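Local coordinates for protein 2-oxoglutarate dehydrogenase E3 component (Thermus thermophilus, PDB 2YQU) that probably reoxidises protein-bound dihydrolipoamide with NAD(+), using one FAD per subunit, as the E3 component of 2-oxoacid dehydrogenase complexes, at residues 165-170 / 184-189; 169-174 / 249-254; 193-198 / 221-226; 203-208 / 336-341; 229-234 / 241-246. One frame throughout, in Å; residues are numbered along the deposited sequence.

Interaction 1 of 5, residues 165-170 / 184-189; sequences EVPKRL and VVWHRL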
# COMPACT_ATOMS: atom_id res chain seq x y z
N GLU A 165 -13.01 26.60 -14.93
CA GLU A 165 -12.69 25.82 -16.12
C GLU A 165 -11.21 25.44 -16.08
O GLU A 165 -10.45 25.96 -15.26
CB GLU A 165 -13.00 26.62 -17.40
CG GLU A 165 -12.14 27.85 -17.64
CD GLU A 165 -12.52 29.04 -16.78
OE1 GLU A 165 -11.61 29.64 -16.16
OE2 GLU A 165 -13.71 29.41 -16.71
N VAL A 166 -10.80 24.53 -16.95
CA VAL A 166 -9.39 24.17 -17.04
C VAL A 166 -8.63 25.35 -17.65
O VAL A 166 -8.99 25.83 -18.72
CB VAL A 166 -9.18 22.91 -17.90
CG1 VAL A 166 -7.69 22.55 -17.95
CG2 VAL A 166 -10.00 21.76 -17.35
N PRO A 167 -7.60 25.84 -16.96
CA PRO A 167 -6.79 26.93 -17.51
C PRO A 167 -5.98 26.44 -18.69
O PRO A 167 -5.31 25.42 -18.59
CB PRO A 167 -5.88 27.33 -16.34
CG PRO A 167 -5.80 26.12 -15.49
CD PRO A 167 -7.11 25.39 -15.64
N LYS A 168 -6.05 27.14 -19.82
CA LYS A 168 -5.24 26.77 -20.97
C LYS A 168 -3.76 26.79 -20.59
O LYS A 168 -3.01 25.88 -20.95
CB LYS A 168 -5.51 27.68 -22.18
CG LYS A 168 -4.81 27.21 -23.44
CD LYS A 168 -5.22 28.03 -24.67
CE LYS A 168 -4.06 28.18 -25.65
NZ LYS A 168 -3.10 29.25 -25.20
N ARG A 169 -3.35 27.81 -19.85
CA ARG A 169 -1.99 27.93 -19.33
C ARG A 169 -2.04 28.21 -17.83
O ARG A 169 -2.74 29.12 -17.39
CB ARG A 169 -1.23 29.04 -20.07
CG ARG A 169 -0.91 28.72 -21.53
CD ARG A 169 0.05 29.71 -22.20
NE ARG A 169 -0.54 31.04 -22.38
CZ ARG A 169 0.13 32.12 -22.81
NH1 ARG A 169 1.43 32.05 -23.10
NH2 ARG A 169 -0.50 33.28 -22.94
N LEU A 170 -1.34 27.40 -17.05
CA LEU A 170 -1.22 27.60 -15.61
C LEU A 170 0.26 27.72 -15.26
O LEU A 170 1.06 26.91 -15.70
CB LEU A 170 -1.83 26.41 -14.86
CG LEU A 170 -1.60 26.35 -13.35
CD1 LEU A 170 -2.28 27.54 -12.68
CD2 LEU A 170 -2.13 25.05 -12.79
N VAL A 184 -0.13 19.19 -11.27
CA VAL A 184 -0.41 17.90 -11.89
C VAL A 184 -1.92 17.71 -12.11
O VAL A 184 -2.33 17.22 -13.15
CB VAL A 184 0.18 16.74 -11.06
CG1 VAL A 184 -0.44 15.38 -11.45
CG2 VAL A 184 1.69 16.70 -11.23
N VAL A 185 -2.74 18.12 -11.14
CA VAL A 185 -4.19 17.98 -11.26
C VAL A 185 -4.67 18.62 -12.57
O VAL A 185 -5.40 18.00 -13.33
CB VAL A 185 -4.92 18.65 -10.08
CG1 VAL A 185 -6.40 18.89 -10.40
CG2 VAL A 185 -4.80 17.79 -8.82
N TRP A 186 -4.23 19.85 -12.83
CA TRP A 186 -4.73 20.61 -13.98
C TRP A 186 -4.02 20.20 -15.26
O TRP A 186 -4.64 20.22 -16.34
CB TRP A 186 -4.65 22.12 -13.69
CG TRP A 186 -5.60 22.48 -12.59
CD1 TRP A 186 -5.28 22.81 -11.30
CD2 TRP A 186 -7.03 22.48 -12.65
NE1 TRP A 186 -6.43 23.04 -10.57
CE2 TRP A 186 -7.51 22.84 -11.38
CE3 TRP A 186 -7.96 22.22 -13.67
CZ2 TRP A 186 -8.88 22.95 -11.10
CZ3 TRP A 186 -9.31 22.33 -13.39
CH2 TRP A 186 -9.76 22.69 -12.11
N HIS A 187 -2.77 19.77 -15.15
CA HIS A 187 -2.04 19.22 -16.30
C HIS A 187 -2.75 17.99 -16.86
O HIS A 187 -2.88 17.82 -18.08
CB HIS A 187 -0.61 18.87 -15.91
CG HIS A 187 0.10 18.07 -16.96
ND1 HIS A 187 0.46 18.60 -18.18
CD2 HIS A 187 0.48 16.77 -16.99
CE1 HIS A 187 1.04 17.66 -18.91
NE2 HIS A 187 1.06 16.55 -18.21
N ARG A 188 -3.23 17.13 -15.96
CA ARG A 188 -3.97 15.94 -16.36
C ARG A 188 -5.25 16.27 -17.13
O ARG A 188 -5.71 15.46 -17.93
CB ARG A 188 -4.36 15.13 -15.13
CG ARG A 188 -3.21 14.45 -14.48
CD ARG A 188 -3.56 13.94 -13.10
NE ARG A 188 -2.49 13.11 -12.56
CZ ARG A 188 -2.51 12.61 -11.33
NH1 ARG A 188 -3.55 12.82 -10.53
NH2 ARG A 188 -1.49 11.87 -10.91
N LEU A 189 -5.82 17.44 -16.87
CA LEU A 189 -7.06 17.87 -17.51
C LEU A 189 -6.83 18.73 -18.75
O LEU A 189 -7.79 19.24 -19.34
CB LEU A 189 -7.93 18.61 -16.49
CG LEU A 189 -8.31 17.77 -15.25
CD1 LEU A 189 -9.20 18.56 -14.33
CD2 LEU A 189 -8.98 16.46 -15.64
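The first beta-alpha-beta unit of the Rossmann-type NAD(+) domain, strand 169-173, helix 177-188 and strand 192-196, is packed together where Trp186, on the last turn of the helix, lies against Val166 and Pro167, which lead into strand 169-173, and Leu170 within it. The three meet the tryptophan at different places. Pro167 CD sits 3.8 Å from Trp186 CE3, the pyrrolidine crossing the indole at about a right angle. Val166 CG2 meets the ring at its edge, near the ring plane, 4.1 Å from Trp186 CZ3. Leu170 has CG anti to the backbone N (chi1 171°), and its CD2 branch lies 4.0 Å from Trp186 CB at the root of the side chain. The indole NE1 is bonded outside the contact, to Ala160 O, and helix 77-102 adds Met81 against the same side chain. Beyond the tryptophan, Val166 crosses Leu189 at about a right angle: its CG2 packs 3.9 Å from Leu189 CB, while its CG1 lies 3.6 Å from Leu189 O.

Interaction 2 of 5, residues 169-174 / 249-254; sequences RLIVVG and EVLEAD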
# COMPACT_ATOMS: atom_id res chain seq x y z
N ARG A 169 -3.35 27.81 -19.85
CA ARG A 169 -1.99 27.93 -19.33
C ARG A 169 -2.04 28.21 -17.83
O ARG A 169 -2.74 29.12 -17.39
CB ARG A 169 -1.23 29.04 -20.07
CG ARG A 169 -0.91 28.72 -21.53
CD ARG A 169 0.05 29.71 -22.20
NE ARG A 169 -0.54 31.04 -22.38
CZ ARG A 169 0.13 32.12 -22.81
NH1 ARG A 169 1.43 32.05 -23.10
NH2 ARG A 169 -0.50 33.28 -22.94
N LEU A 170 -1.34 27.40 -17.05
CA LEU A 170 -1.22 27.60 -15.61
C LEU A 170 0.26 27.72 -15.26
O LEU A 170 1.06 26.91 -15.70
CB LEU A 170 -1.83 26.41 -14.86
CG LEU A 170 -1.60 26.35 -13.35
CD1 LEU A 170 -2.28 27.54 -12.68
CD2 LEU A 170 -2.13 25.05 -12.79
N ILE A 171 0.62 28.75 -14.49
CA ILE A 171 1.96 28.84 -13.93
C ILE A 171 1.84 28.61 -12.43
O ILE A 171 1.02 29.23 -11.77
CB ILE A 171 2.61 30.22 -14.21
CG1 ILE A 171 2.83 30.41 -15.71
CG2 ILE A 171 3.94 30.35 -13.46
CD1 ILE A 171 3.14 31.84 -16.10
N VAL A 172 2.63 27.68 -11.92
CA VAL A 172 2.76 27.46 -10.48
C VAL A 172 4.08 28.09 -10.02
O VAL A 172 5.16 27.70 -10.43
CB VAL A 172 2.77 25.95 -10.15
CG1 VAL A 172 2.89 25.73 -8.65
CG2 VAL A 172 1.52 25.25 -10.72
N VAL A 173 3.98 29.09 -9.15
CA VAL A 173 5.15 29.72 -8.54
C VAL A 173 5.43 28.99 -7.24
O VAL A 173 4.70 29.13 -6.26
CB VAL A 173 4.92 31.22 -8.26
CG1 VAL A 173 6.17 31.86 -7.67
CG2 VAL A 173 4.52 31.95 -9.53
N GLY A 174 6.51 28.21 -7.24
CA GLY A 174 6.90 27.40 -6.10
C GLY A 174 6.89 25.93 -6.48
O GLY A 174 5.91 25.45 -7.03
N GLU A 249 12.49 38.57 -18.30
CA GLU A 249 11.56 37.64 -18.95
C GLU A 249 10.17 37.73 -18.32
O GLU A 249 10.03 37.81 -17.10
CB GLU A 249 12.07 36.20 -18.87
CG GLU A 249 11.22 35.20 -19.65
CD GLU A 249 11.71 33.77 -19.54
OE1 GLU A 249 10.98 32.86 -19.97
OE2 GLU A 249 12.83 33.55 -19.03
N VAL A 250 9.15 37.73 -19.17
CA VAL A 250 7.76 37.82 -18.74
C VAL A 250 7.00 36.62 -19.29
O VAL A 250 7.01 36.37 -20.49
CB VAL A 250 7.09 39.12 -19.23
CG1 VAL A 250 5.65 39.21 -18.73
CG2 VAL A 250 7.90 40.33 -18.79
N LEU A 251 6.37 35.87 -18.39
CA LEU A 251 5.50 34.77 -18.77
C LEU A 251 4.06 35.21 -18.60
O LEU A 251 3.74 36.02 -17.74
CB LEU A 251 5.78 33.54 -17.91
CG LEU A 251 7.15 32.88 -18.08
CD1 LEU A 251 7.33 31.78 -17.04
CD2 LEU A 251 7.33 32.32 -19.48
N GLU A 252 3.20 34.69 -19.46
CA GLU A 252 1.77 34.97 -19.40
C GLU A 252 1.03 33.65 -19.23
O GLU A 252 1.43 32.63 -19.78
CB GLU A 252 1.31 35.68 -20.67
CG GLU A 252 1.36 37.20 -20.57
CD GLU A 252 1.32 37.89 -21.92
OE1 GLU A 252 1.85 39.02 -22.02
OE2 GLU A 252 0.75 37.32 -22.87
N ALA A 253 -0.06 33.69 -18.47
CA ALA A 253 -0.92 32.53 -18.27
C ALA A 253 -2.35 32.95 -17.93
O ALA A 253 -2.61 34.12 -17.64
CB ALA A 253 -0.35 31.63 -17.18
N ASP A 254 -3.27 32.00 -17.98
CA ASP A 254 -4.67 32.26 -17.62
C ASP A 254 -4.87 32.34 -16.11
O ASP A 254 -5.72 33.08 -15.62
CB ASP A 254 -5.56 31.17 -18.20
CG ASP A 254 -5.51 31.12 -19.70
OD1 ASP A 254 -4.74 30.29 -20.24
OD2 ASP A 254 -6.18 31.89 -20.42
O HOH W 1 -3.62 30.83 -22.55
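Strands 169-173 and 250-253 run at 126° to each other, their axes approaching to 6.4 Å, and meet at the Arg169 end, where the backbone N of Arg169 donates to Asp254 OD1 (2.9 Å) and Asp254 N returns a bond to Arg169 O (3.0 Å). The carboxylate oxygen receives the amide on its anti lone pair. The same OD1 takes a 2.6 Å bond from a water that in turn accepts from Arg169 NE, so the aspartate holds the arginine both directly and through solvent. Farther out, the arginine chain is bent at chi3 (-68°), and Glu252 O stands above the centre of the guanidinium face, 3.3 Å from Arg169 CZ. Inward, the two strands make an apolar contact: Ile171 CD1 fits between Leu251 CB at 3.6 Å and Ala253 CB at 3.7 Å, with Leu196 beside both Ile171 and Leu251. The small three-stranded antiparallel sheet is thereby laid across the parallel sheet of the Rossmann-type NAD(+) domain, whose predicted dinucleotide-binding glycines begin at Gly174.

Interaction 3 of 5, residues 193-198 / 221-226; sequences VIVLEY and QGLTIR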
# COMPACT_ATOMS: atom_id res chain seq x y z
N VAL A 193 1.21 23.44 -18.05
CA VAL A 193 1.61 23.83 -16.70
C VAL A 193 3.11 24.08 -16.67
O VAL A 193 3.90 23.27 -17.16
CB VAL A 193 1.22 22.74 -15.68
CG1 VAL A 193 1.67 23.13 -14.26
CG2 VAL A 193 -0.28 22.50 -15.73
N ILE A 194 3.48 25.23 -16.10
CA ILE A 194 4.87 25.61 -15.89
C ILE A 194 5.08 25.82 -14.41
O ILE A 194 4.32 26.54 -13.78
CB ILE A 194 5.20 26.92 -16.65
CG1 ILE A 194 4.98 26.74 -18.15
CG2 ILE A 194 6.63 27.35 -16.35
CD1 ILE A 194 5.04 28.05 -18.94
N VAL A 195 6.13 25.21 -13.86
CA VAL A 195 6.44 25.32 -12.44
C VAL A 195 7.76 26.09 -12.31
O VAL A 195 8.74 25.71 -12.93
CB VAL A 195 6.58 23.93 -11.78
CG1 VAL A 195 6.97 24.04 -10.31
CG2 VAL A 195 5.28 23.13 -11.94
N LEU A 196 7.75 27.17 -11.54
CA LEU A 196 8.94 28.01 -11.34
C LEU A 196 9.39 27.87 -9.89
O LEU A 196 8.60 28.06 -8.97
CB LEU A 196 8.60 29.47 -11.62
CG LEU A 196 7.97 29.75 -12.98
CD1 LEU A 196 7.46 31.17 -13.05
CD2 LEU A 196 8.98 29.49 -14.09
N GLU A 197 10.67 27.56 -9.69
CA GLU A 197 11.23 27.41 -8.35
C GLU A 197 12.58 28.12 -8.26
O GLU A 197 13.42 28.00 -9.15
CB GLU A 197 11.34 25.92 -8.00
CG GLU A 197 12.06 25.57 -6.69
CD GLU A 197 11.57 26.35 -5.49
OE1 GLU A 197 10.35 26.46 -5.29
OE2 GLU A 197 12.42 26.87 -4.73
N TYR A 198 12.78 28.88 -7.18
CA TYR A 198 14.00 29.64 -6.94
C TYR A 198 15.20 28.74 -6.63
O TYR A 198 16.29 28.93 -7.16
CB TYR A 198 13.77 30.61 -5.78
CG TYR A 198 15.00 31.39 -5.36
CD1 TYR A 198 15.56 32.36 -6.17
CD2 TYR A 198 15.59 31.15 -4.12
CE1 TYR A 198 16.68 33.07 -5.77
CE2 TYR A 198 16.71 31.85 -3.72
CZ TYR A 198 17.25 32.82 -4.54
OH TYR A 198 18.36 33.51 -4.12
N GLN A 221 6.15 13.67 -18.25
CA GLN A 221 4.68 13.72 -18.28
C GLN A 221 4.16 14.95 -19.03
O GLN A 221 3.02 14.95 -19.49
CB GLN A 221 4.11 13.67 -16.86
CG GLN A 221 4.26 12.28 -16.22
CD GLN A 221 3.76 12.17 -14.79
OE1 GLN A 221 3.97 11.14 -14.15
NE2 GLN A 221 3.10 13.21 -14.29
N GLY A 222 4.99 15.98 -19.13
CA GLY A 222 4.69 17.15 -19.94
C GLY A 222 4.58 18.47 -19.19
O GLY A 222 4.19 19.47 -19.78
N LEU A 223 4.91 18.49 -17.90
CA LEU A 223 5.02 19.76 -17.18
C LEU A 223 6.34 20.40 -17.56
O LEU A 223 7.33 19.71 -17.83
CB LEU A 223 5.00 19.55 -15.66
CG LEU A 223 3.64 19.24 -15.02
CD1 LEU A 223 3.24 17.79 -15.27
CD2 LEU A 223 3.70 19.53 -13.53
N THR A 224 6.36 21.73 -17.60
CA THR A 224 7.60 22.47 -17.72
C THR A 224 8.05 22.78 -16.30
O THR A 224 7.27 23.33 -15.53
CB THR A 224 7.38 23.75 -18.52
OG1 THR A 224 7.07 23.40 -19.88
CG2 THR A 224 8.65 24.58 -18.60
N ILE A 225 9.26 22.37 -15.94
CA ILE A 225 9.83 22.64 -14.62
C ILE A 225 11.10 23.49 -14.78
O ILE A 225 12.04 23.08 -15.46
CB ILE A 225 10.21 21.33 -13.88
CG1 ILE A 225 9.04 20.32 -13.88
CG2 ILE A 225 10.66 21.61 -12.46
CD1 ILE A 225 7.82 20.78 -13.15
N ARG A 226 11.12 24.65 -14.14
CA ARG A 226 12.26 25.55 -14.24
C ARG A 226 12.73 25.93 -12.85
O ARG A 226 12.09 26.73 -12.17
CB ARG A 226 11.90 26.80 -15.02
CG ARG A 226 11.47 26.52 -16.44
CD ARG A 226 11.01 27.75 -17.16
NE ARG A 226 12.09 28.71 -17.28
CZ ARG A 226 11.96 29.95 -17.73
NH1 ARG A 226 10.78 30.42 -18.10
NH2 ARG A 226 13.03 30.73 -17.80
O HOH W 2 4.32 23.55 -20.16
O HOH W 3 2.43 21.37 -19.65
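The paired strands Val193-Leu196 and Thr224-Arg226 carry Ile194, Thr224, Leu196 and Arg226 on one face and Val195 and Ile225 on the other. Between the strands, four backbone bonds alternate: Thr224 N to Val193 O, Val195 N to Thr224 O, Arg226 N to Val195 O and Glu197 N to Arg226 O, all 2.8 to 3.0 Å long. On the first face Ile194 lies beside Thr224, CG1 to CB at 3.9 Å, and Leu196 CD2 reaches Arg226 CD at 4.1 Å. The guanidinium of Arg226 goes on to a salt bridge with Glu249. On the other face Ile225 CD1 nestles against Val195 CB at 3.7 Å, and Leu223 CD2 touches Val193 CG1 at 4.2 Å. Two waters finish the end near Gly222: one joins Val193 O to Thr224 OG1, the other accepts from Val193 N and donates to Gly222 O (2.6 Å). Gly222 itself, with phi at 118°, ends helix 208-221 in a Schellman motif. At the opposite end Glu197, which contacts NAD(+) when that is bound, has its OE1 bonded to Gly175 N. The pairing closes the beta-alpha-beta unit of strand 192-196, helix 208-221 and strand 224-226, and adds the last as outermost strand to the parallel sheet of the Rossmann-type NAD(+) domain.

Interaction 4 of 5, residues 203-208 / 336-341; sequences LPTMDL and IPSVVY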
# COMPACT_ATOMS: atom_id res chain seq x y z
N LEU A 203 10.67 19.93 -4.54
CA LEU A 203 10.43 19.08 -3.38
C LEU A 203 11.64 19.06 -2.44
O LEU A 203 12.24 18.00 -2.23
CB LEU A 203 10.05 17.67 -3.85
CG LEU A 203 8.87 17.62 -4.82
CD1 LEU A 203 8.66 16.21 -5.33
CD2 LEU A 203 7.60 18.14 -4.16
N PRO A 204 11.98 20.21 -1.86
CA PRO A 204 13.22 20.34 -1.07
C PRO A 204 13.29 19.50 0.21
O PRO A 204 14.40 19.29 0.70
CB PRO A 204 13.26 21.84 -0.74
CG PRO A 204 11.86 22.27 -0.78
CD PRO A 204 11.23 21.48 -1.90
N THR A 205 12.16 19.03 0.74
CA THR A 205 12.16 18.18 1.93
C THR A 205 12.48 16.72 1.60
O THR A 205 12.77 15.94 2.51
CB THR A 205 10.80 18.22 2.67
OG1 THR A 205 9.75 17.78 1.80
CG2 THR A 205 10.42 19.64 3.07
N MET A 206 12.39 16.35 0.33
CA MET A 206 12.74 15.00 -0.10
C MET A 206 14.25 14.83 -0.14
O MET A 206 15.00 15.79 -0.15
CB MET A 206 12.16 14.70 -1.50
CG MET A 206 10.65 14.76 -1.59
SD MET A 206 9.86 13.45 -0.63
CE MET A 206 8.59 14.37 0.23
N ASP A 207 14.67 13.57 -0.16
CA ASP A 207 16.04 13.20 -0.47
C ASP A 207 16.40 13.69 -1.86
O ASP A 207 15.57 13.63 -2.77
CB ASP A 207 16.17 11.68 -0.38
CG ASP A 207 17.59 11.19 -0.58
OD1 ASP A 207 17.99 10.97 -1.73
OD2 ASP A 207 18.36 10.95 0.37
N LEU A 208 17.62 14.19 -2.03
CA LEU A 208 18.01 14.86 -3.26
C LEU A 208 17.82 13.95 -4.46
O LEU A 208 17.37 14.40 -5.51
CB LEU A 208 19.47 15.33 -3.20
CG LEU A 208 19.78 16.83 -3.12
CD1 LEU A 208 18.92 17.54 -2.10
CD2 LEU A 208 21.26 17.06 -2.80
N ILE A 336 7.73 9.83 10.95
CA ILE A 336 6.66 10.56 10.27
C ILE A 336 6.97 10.65 8.78
O ILE A 336 7.92 11.33 8.39
CB ILE A 336 6.53 11.99 10.87
CG1 ILE A 336 5.99 11.89 12.29
CG2 ILE A 336 5.62 12.86 9.99
CD1 ILE A 336 5.88 13.25 13.02
N PRO A 337 6.16 10.00 7.94
CA PRO A 337 6.36 10.08 6.49
C PRO A 337 5.89 11.39 5.90
O PRO A 337 4.95 12.02 6.41
CB PRO A 337 5.50 8.94 5.96
CG PRO A 337 4.42 8.80 6.95
CD PRO A 337 5.02 9.12 8.28
N SER A 338 6.55 11.81 4.83
CA SER A 338 6.12 12.93 4.03
C SER A 338 5.91 12.39 2.62
O SER A 338 6.81 11.77 2.05
CB SER A 338 7.15 14.05 4.06
OG SER A 338 6.75 15.13 3.23
N VAL A 339 4.72 12.62 2.07
CA VAL A 339 4.31 12.00 0.81
C VAL A 339 3.75 13.03 -0.16
O VAL A 339 3.10 13.98 0.25
CB VAL A 339 3.24 10.90 1.05
CG1 VAL A 339 2.95 10.12 -0.23
CG2 VAL A 339 3.68 9.97 2.16
N VAL A 340 4.02 12.83 -1.44
CA VAL A 340 3.45 13.62 -2.52
C VAL A 340 2.53 12.70 -3.30
O VAL A 340 2.96 11.65 -3.78
CB VAL A 340 4.55 14.15 -3.46
CG1 VAL A 340 3.96 15.08 -4.52
CG2 VAL A 340 5.67 14.85 -2.66
N TYR A 341 1.27 13.09 -3.46
CA TYR A 341 0.22 12.18 -3.95
C TYR A 341 -0.07 12.31 -5.45
O TYR A 341 -1.19 12.13 -5.93
CB TYR A 341 -1.04 12.36 -3.11
CG TYR A 341 -0.80 11.88 -1.70
CD1 TYR A 341 -0.64 12.77 -0.65
CD2 TYR A 341 -0.65 10.52 -1.43
CE1 TYR A 341 -0.39 12.32 0.65
CE2 TYR A 341 -0.39 10.07 -0.15
CZ TYR A 341 -0.29 10.97 0.88
OH TYR A 341 -0.02 10.49 2.14
O HOH W 4 7.86 17.44 3.67
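A type I beta turn, Leu203 to Met206, lies just ahead of helix 208-221 of the NAD(+) domain and abuts strand 338-340, the first strand of the antiparallel sheet of the dimerisation domain, so the contact belongs to the seam between the two domains. Met206 is bent twice to reach the strand. Its CG stands anti to the carbonyl carbon (chi1 -61°), and the bends follow at chi2 and chi3; the CE methyl lies 3.6 Å from Ser338 OG and 4.1 Å from Val340 CG2. Leu203 meets the same valine methyl tip to tip, CD2 to Val340 CG2 at 4.1 Å, so Val340 CG2 is shared by both turn residues. Val177 and Leu180 of helix 177-188 also pack on Leu203, and Ile346 of the neighbouring strand touches Leu203, Met206 and Val340. Val339, pointing away from the turn, packs on Ala433 of the second subunit, and Tyr341, just past the strand, touches FAD. The two hydroxyls are joined by solvent: Ser338 OG, anti to its backbone N (chi1 178°), and Thr205 OG1 stand 4.3 Å apart, and one water bridges them, 2.6 Å from Ser338 OG and 2.7 Å from Thr205 OG1.

Interaction 5 of 5, residues 229-234 / 241-246; sequences VRVTAV and ARVELE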
# COMPACT_ATOMS: atom_id res chain seq x y z
N VAL A 229 15.22 29.92 -10.73
CA VAL A 229 14.56 31.08 -11.33
C VAL A 229 13.89 31.90 -10.22
O VAL A 229 13.08 31.39 -9.46
CB VAL A 229 13.49 30.62 -12.35
CG1 VAL A 229 12.56 31.76 -12.75
CG2 VAL A 229 14.17 30.02 -13.59
N ARG A 230 14.24 33.18 -10.15
CA ARG A 230 13.64 34.09 -9.19
C ARG A 230 12.51 34.90 -9.81
O ARG A 230 12.73 35.75 -10.67
CB ARG A 230 14.68 35.03 -8.60
CG ARG A 230 14.12 35.91 -7.49
CD ARG A 230 15.18 36.49 -6.58
NE ARG A 230 15.92 37.57 -7.22
CZ ARG A 230 15.52 38.84 -7.28
NH1 ARG A 230 14.37 39.23 -6.74
NH2 ARG A 230 16.28 39.74 -7.87
N VAL A 231 11.29 34.66 -9.34
CA VAL A 231 10.13 35.46 -9.74
C VAL A 231 10.20 36.79 -8.99
O VAL A 231 10.41 36.82 -7.77
CB VAL A 231 8.81 34.73 -9.41
CG1 VAL A 231 7.61 35.63 -9.69
CG2 VAL A 231 8.72 33.43 -10.20
N THR A 232 10.03 37.88 -9.73
CA THR A 232 10.13 39.23 -9.17
C THR A 232 8.78 39.93 -9.08
O THR A 232 8.64 40.90 -8.34
CB THR A 232 11.10 40.09 -9.99
OG1 THR A 232 10.77 40.00 -11.38
CG2 THR A 232 12.51 39.56 -9.90
N ALA A 233 7.79 39.45 -9.84
CA ALA A 233 6.44 39.99 -9.76
C ALA A 233 5.41 39.01 -10.30
O ALA A 233 5.69 38.24 -11.21
CB ALA A 233 6.33 41.32 -10.53
N VAL A 234 4.21 39.04 -9.72
CA VAL A 234 3.05 38.37 -10.29
C VAL A 234 1.92 39.37 -10.26
O VAL A 234 1.58 39.88 -9.19
CB VAL A 234 2.67 37.10 -9.51
CG1 VAL A 234 1.47 36.40 -10.16
CG2 VAL A 234 3.86 36.15 -9.42
N ALA A 241 -2.84 36.75 -16.36
CA ALA A 241 -1.87 37.29 -15.41
C ALA A 241 -0.46 37.12 -15.96
O ALA A 241 -0.21 36.22 -16.76
CB ALA A 241 -1.99 36.59 -14.05
N ARG A 242 0.45 38.00 -15.55
CA ARG A 242 1.84 37.88 -15.94
C ARG A 242 2.72 37.56 -14.75
O ARG A 242 2.40 37.87 -13.60
CB ARG A 242 2.33 39.14 -16.66
CG ARG A 242 2.42 40.41 -15.83
CD ARG A 242 3.07 41.57 -16.58
NE ARG A 242 3.20 42.76 -15.75
CZ ARG A 242 2.21 43.61 -15.47
NH1 ARG A 242 0.99 43.43 -15.96
NH2 ARG A 242 2.46 44.66 -14.70
N VAL A 243 3.84 36.92 -15.05
CA VAL A 243 4.85 36.55 -14.08
C VAL A 243 6.17 37.09 -14.60
O VAL A 243 6.65 36.64 -15.63
CB VAL A 243 4.96 35.02 -13.92
CG1 VAL A 243 6.05 34.65 -12.91
CG2 VAL A 243 3.61 34.42 -13.53
N GLU A 244 6.75 38.06 -13.91
CA GLU A 244 8.04 38.61 -14.30
C GLU A 244 9.16 37.87 -13.58
O GLU A 244 9.03 37.54 -12.40
CB GLU A 244 8.09 40.11 -13.99
CG GLU A 244 7.02 40.91 -14.72
CD GLU A 244 6.91 42.34 -14.23
OE1 GLU A 244 5.87 42.97 -14.48
OE2 GLU A 244 7.86 42.85 -13.59
N LEU A 245 10.24 37.59 -14.30
CA LEU A 245 11.42 36.93 -13.76
C LEU A 245 12.59 37.89 -13.69
O LEU A 245 12.67 38.84 -14.46
CB LEU A 245 11.82 35.73 -14.62
CG LEU A 245 10.75 34.69 -14.96
CD1 LEU A 245 11.36 33.59 -15.81
CD2 LEU A 245 10.14 34.13 -13.69
N GLU A 246 13.51 37.63 -12.77
CA GLU A 246 14.76 38.38 -12.70
C GLU A 246 15.47 38.31 -14.04
O GLU A 246 15.69 37.22 -14.58
CB GLU A 246 15.66 37.82 -11.60
CG GLU A 246 17.09 38.33 -11.67
CD GLU A 246 17.87 38.08 -10.41
OE1 GLU A 246 18.59 39.00 -9.99
OE2 GLU A 246 17.77 36.98 -9.83
O HOH W 5 15.61 34.34 -12.93
O HOH W 6 9.77 42.42 -11.93
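Thr232 turns OG1 into the position between its backbone N and carbonyl carbon (chi1 50°), against Glu244, while Arg230 starts with CG anti to the backbone N (chi1 -175°) and bends at chi3; its guanidinium meets Glu246. Thr232 N and Ala233 N both face Glu244 O: the first bond is 2.9 Å long, the second a weak 3.4 Å. Glu244 N answers with a bond to Ala233 O (2.9 Å), and on the far side of the bulge Glu246 N donates to Arg230 O. The salt bridge at the outer end is loose, Arg230 NH2 to Glu246 OE1 at 3.2 Å with a similarly weak NE to OE2 bond, and the planes of the two groups stand 80° apart. Glu244 is held from two directions. Its OE1 receives Arg242 NE within the guanidinium plane at 3.0 Å, while a water ties its OE2 to Thr232 OG1. The apolar contacts are Val231 CG1 on Val243 CG1 at 3.7 Å and Leu245 CD2 on Val229 CG1 at 3.5 Å, with Leu196 of the parallel sheet touching Val231, Val243 and Leu245. Val231 also contacts NAD(+) when that is bound. The arrangement is a beta hairpin, strands 231-237 and 240-245, with a classic bulge at Thr232 and Ala233 opposite Glu244.

How the interactions relate
Interactions 1, 2 and 3 share the parallel sheet of the NAD(+) domain: 1 and 2 both draw on strand 169-173, and strand 192-196 of interaction 3 lies beside it. Interaction 5 is the hairpin whose second strand neighbours strand 250-253 of interaction 2, and Leu196 and Val243 join it to interaction 3. Chemistry follows place. Interactions 3 and 5 are carried by backbone bonds, parallel in one and antiparallel with a bulge in the other, whereas interaction 1 is apolar packing of the helix end on the strand and the loop leading into it, and interaction 2 mixes two hydrogen bonds between Asp254 and the Arg169 backbone with an apolar contact. Interaction 4 is the most buried, its centre about 9 Å from the chain centre, and it alone joins two domains; interaction 5, with its outer salt bridge, lies farthest out.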